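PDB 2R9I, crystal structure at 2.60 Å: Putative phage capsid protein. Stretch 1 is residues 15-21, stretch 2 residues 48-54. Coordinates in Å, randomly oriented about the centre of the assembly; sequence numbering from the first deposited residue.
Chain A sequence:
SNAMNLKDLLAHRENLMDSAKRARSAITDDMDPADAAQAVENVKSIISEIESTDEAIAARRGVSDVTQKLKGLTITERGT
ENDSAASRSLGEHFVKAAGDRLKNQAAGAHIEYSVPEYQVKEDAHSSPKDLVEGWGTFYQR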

# COMPACT_ATOMS: atom_id res chain seq x y z
N ASN A 15 7.17 -0.27 -2.73
CA ASN A 15 7.58 -1.70 -2.85
C ASN A 15 6.42 -2.69 -2.98
O ASN A 15 6.46 -3.62 -3.77
N LEU A 16 5.36 -2.42 -2.27
CA LEU A 16 4.20 -3.23 -2.36
C LEU A 16 3.55 -3.07 -3.70
O LEU A 16 3.02 -3.99 -4.23
N MSE A 17 3.57 -1.88 -4.24
CA MSE A 17 2.92 -1.62 -5.50
C MSE A 17 3.73 -2.26 -6.57
O MSE A 17 3.23 -2.84 -7.48
N ASP A 18 5.03 -2.11 -6.45
CA ASP A 18 5.99 -2.75 -7.37
C ASP A 18 5.76 -4.26 -7.38
O ASP A 18 5.62 -4.87 -8.46
N SER A 19 5.66 -4.88 -6.19
CA SER A 19 5.54 -6.33 -6.16
C SER A 19 4.18 -6.87 -6.60
O SER A 19 4.10 -8.00 -7.14
N ALA A 20 3.13 -6.07 -6.40
CA ALA A 20 1.79 -6.37 -6.93
C ALA A 20 1.83 -6.35 -8.46
O ALA A 20 1.12 -7.12 -9.12
N LYS A 21 2.64 -5.47 -9.02
CA LYS A 21 2.78 -5.43 -10.47
C LYS A 21 3.61 -6.59 -11.05
O LYS A 21 3.20 -7.17 -12.04
N SER A 48 -4.42 -5.55 -0.79
CA SER A 48 -5.02 -5.28 0.51
C SER A 48 -4.02 -4.60 1.47
O SER A 48 -4.39 -3.76 2.29
N GLU A 49 -2.76 -4.97 1.34
CA GLU A 49 -1.71 -4.37 2.18
C GLU A 49 -1.33 -2.96 1.73
O GLU A 49 -1.04 -2.11 2.59
N ILE A 50 -1.30 -2.72 0.41
CA ILE A 50 -1.14 -1.39 -0.15
C ILE A 50 -2.21 -0.45 0.42
O ILE A 50 -1.87 0.62 0.94
N GLU A 51 -3.48 -0.85 0.36
CA GLU A 51 -4.57 0.01 0.84
C GLU A 51 -4.38 0.37 2.29
O GLU A 51 -4.54 1.53 2.70
N SER A 52 -4.02 -0.63 3.06
CA SER A 52 -3.81 -0.48 4.48
C SER A 52 -2.57 0.40 4.83
O SER A 52 -2.54 1.11 5.85
N THR A 53 -1.55 0.39 3.97
CA THR A 53 -0.37 1.25 4.13
C THR A 53 -0.73 2.66 3.73
O THR A 53 -0.23 3.63 4.32
N ASP A 54 -1.58 2.79 2.72
CA ASP A 54 -2.08 4.09 2.36
C ASP A 54 -2.77 4.77 3.54
O ASP A 54 -2.61 5.96 3.74

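How do the two helices come together, and which side chains point in? They run nearly antiparallel, with an angle of 163° between their N-to-C directions and a closest approach of 9.4 Å between their axes. The backbones draw nearest at Leu 16 and Ile 50, whose CA atoms lie 6.1 Å apart. Leu 16 and Ala 20, one helical turn apart, direct their CA-to-CB bonds toward the second helix; Glu 49, Ile 50 and Thr 53 direct theirs toward the first. Met 17, present as selenomethionine, starts out sideways. The contact is small, burying 234 Å² when both sides are summed.

What holds the apolar centre together? Ile 50 is the central residue, for it touches Leu 16, Met 17 and Ala 20 and has 95 Å² covered by the first helix, the largest share of any residue here. Its chi1 is m (-67°) and its chi2 is t (152°), a conformation that extends CG1 and CD1 across the gap. CB of Leu 16 lies 3.5 Å from CG1 of Ile 50, the tightest contact between the stretches. Farther along the same branch, CD1 of Ile 50 reaches CB of Ala 20 at 4.0 Å and CG of Met 17 at 4.1 Å. CD1 of Ile 50 comes closer still to the backbone, 3.8 Å from CA of Met 17, so this methyl group rests against the helix itself as well as against side chains. The short side chain of Ala 20 ends at CB, and its contact with Ile 50 is made there. Met 17 has chi1 at -104°, between wells, then chi2 m and chi3 t.

How does Leu 16 reach beyond Ile 50? Its chi1 of -99° and chi2 of 20° both lie between the standard wells, and in this conformation CD2 approaches the turn from Glu 49 to Thr 53. CD2 of Leu 16 lies 3.9 Å from OG1 of Thr 53 and 4.3 Å from O of Glu 49, with CB of Glu 49 4.4 Å away from it. These are van der Waals contacts, in which carbon packs beside polar atoms. Glu 49 contributes the base of its side chain: chi1 and chi2 are both m, and the end leads away from the first helix with its carboxylate.

Where do the polar groups find partners, if no hydrogen bond crosses between the stretches? Two hydroxyls turn back to their own helices. Thr 53, with chi1 m, donates from OG1 to O of Glu 49 at 3.0 Å; this satisfies the hydroxyl at the contact while leaving it beside the Leu 16 methyl. Ser 19, with chi1 p, makes the equivalent bond from OG to O of Asn 15 at 3.2 Å, but stays clear of the second helix. In both cases the carbonyl also accepts the backbone N of the same residue, as Ser 19 N to Asn 15 O at 2.8 Å and Thr 53 N to Glu 49 O at 2.9 Å.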

# COMPACT_ATOMS: atom_id res chain seq x y z
CB ASN A 15 8.48 -2.13 -1.68
CG ASN A 15 9.82 -1.43 -1.71
OD1 ASN A 15 10.37 -1.17 -2.77
ND2 ASN A 15 10.37 -1.13 -0.54
CB LEU A 16 3.23 -2.83 -1.27
CG LEU A 16 3.20 -3.67 -0.01
CD1 LEU A 16 4.43 -4.46 0.15
CD2 LEU A 16 3.00 -2.81 1.15
CB MSE A 17 2.90 -0.14 -5.74
CG MSE A 17 1.59 0.45 -5.50
SE MSE A 17 0.59 -0.07 -6.96
CE MSE A 17 -1.13 0.46 -6.44
CB ASP A 18 7.44 -2.39 -6.96
CG ASP A 18 8.51 -2.76 -8.03
OD1 ASP A 18 8.85 -1.90 -8.87
OD2 ASP A 18 9.04 -3.89 -8.01
CB SER A 19 6.02 -6.93 -4.85
OG SER A 19 5.19 -6.57 -3.81
CB ALA A 20 0.78 -5.37 -6.44
CB LYS A 21 3.31 -4.09 -10.92
CG LYS A 21 2.32 -2.99 -10.67
CD LYS A 21 2.90 -1.69 -11.15
CE LYS A 21 1.94 -0.57 -10.90
NZ LYS A 21 2.55 0.69 -11.38
CB SER A 48 -5.51 -6.58 1.11
OG SER A 48 -6.33 -6.29 2.21
CB GLU A 49 -0.46 -5.26 2.24
CG GLU A 49 -0.63 -6.51 3.06
CD GLU A 49 -1.12 -6.28 4.49
OE1 GLU A 49 -1.03 -5.13 5.03
OE2 GLU A 49 -1.61 -7.28 5.09
CB ILE A 50 -1.21 -1.36 -1.69
CG1 ILE A 50 -0.00 -2.07 -2.31
CG2 ILE A 50 -1.24 0.07 -2.20
CD1 ILE A 50 -0.28 -2.68 -3.68
CB GLU A 51 -5.91 -0.68 0.69
CG GLU A 51 -6.43 -0.68 -0.72
CD GLU A 51 -7.71 -1.48 -0.87
OE1 GLU A 51 -8.13 -2.12 0.12
OE2 GLU A 51 -8.29 -1.48 -1.97
CB SER A 52 -3.74 -1.88 5.05
OG SER A 52 -3.00 -1.88 6.22
CB THR A 53 0.79 0.74 3.26
OG1 THR A 53 1.20 -0.53 3.78
CG2 THR A 53 2.00 1.70 3.26
CB ASP A 54 -3.04 3.98 1.19
CG ASP A 54 -2.31 3.93 -0.13
OD1 ASP A 54 -1.10 4.28 -0.16
OD2 ASP A 54 -2.95 3.53 -1.14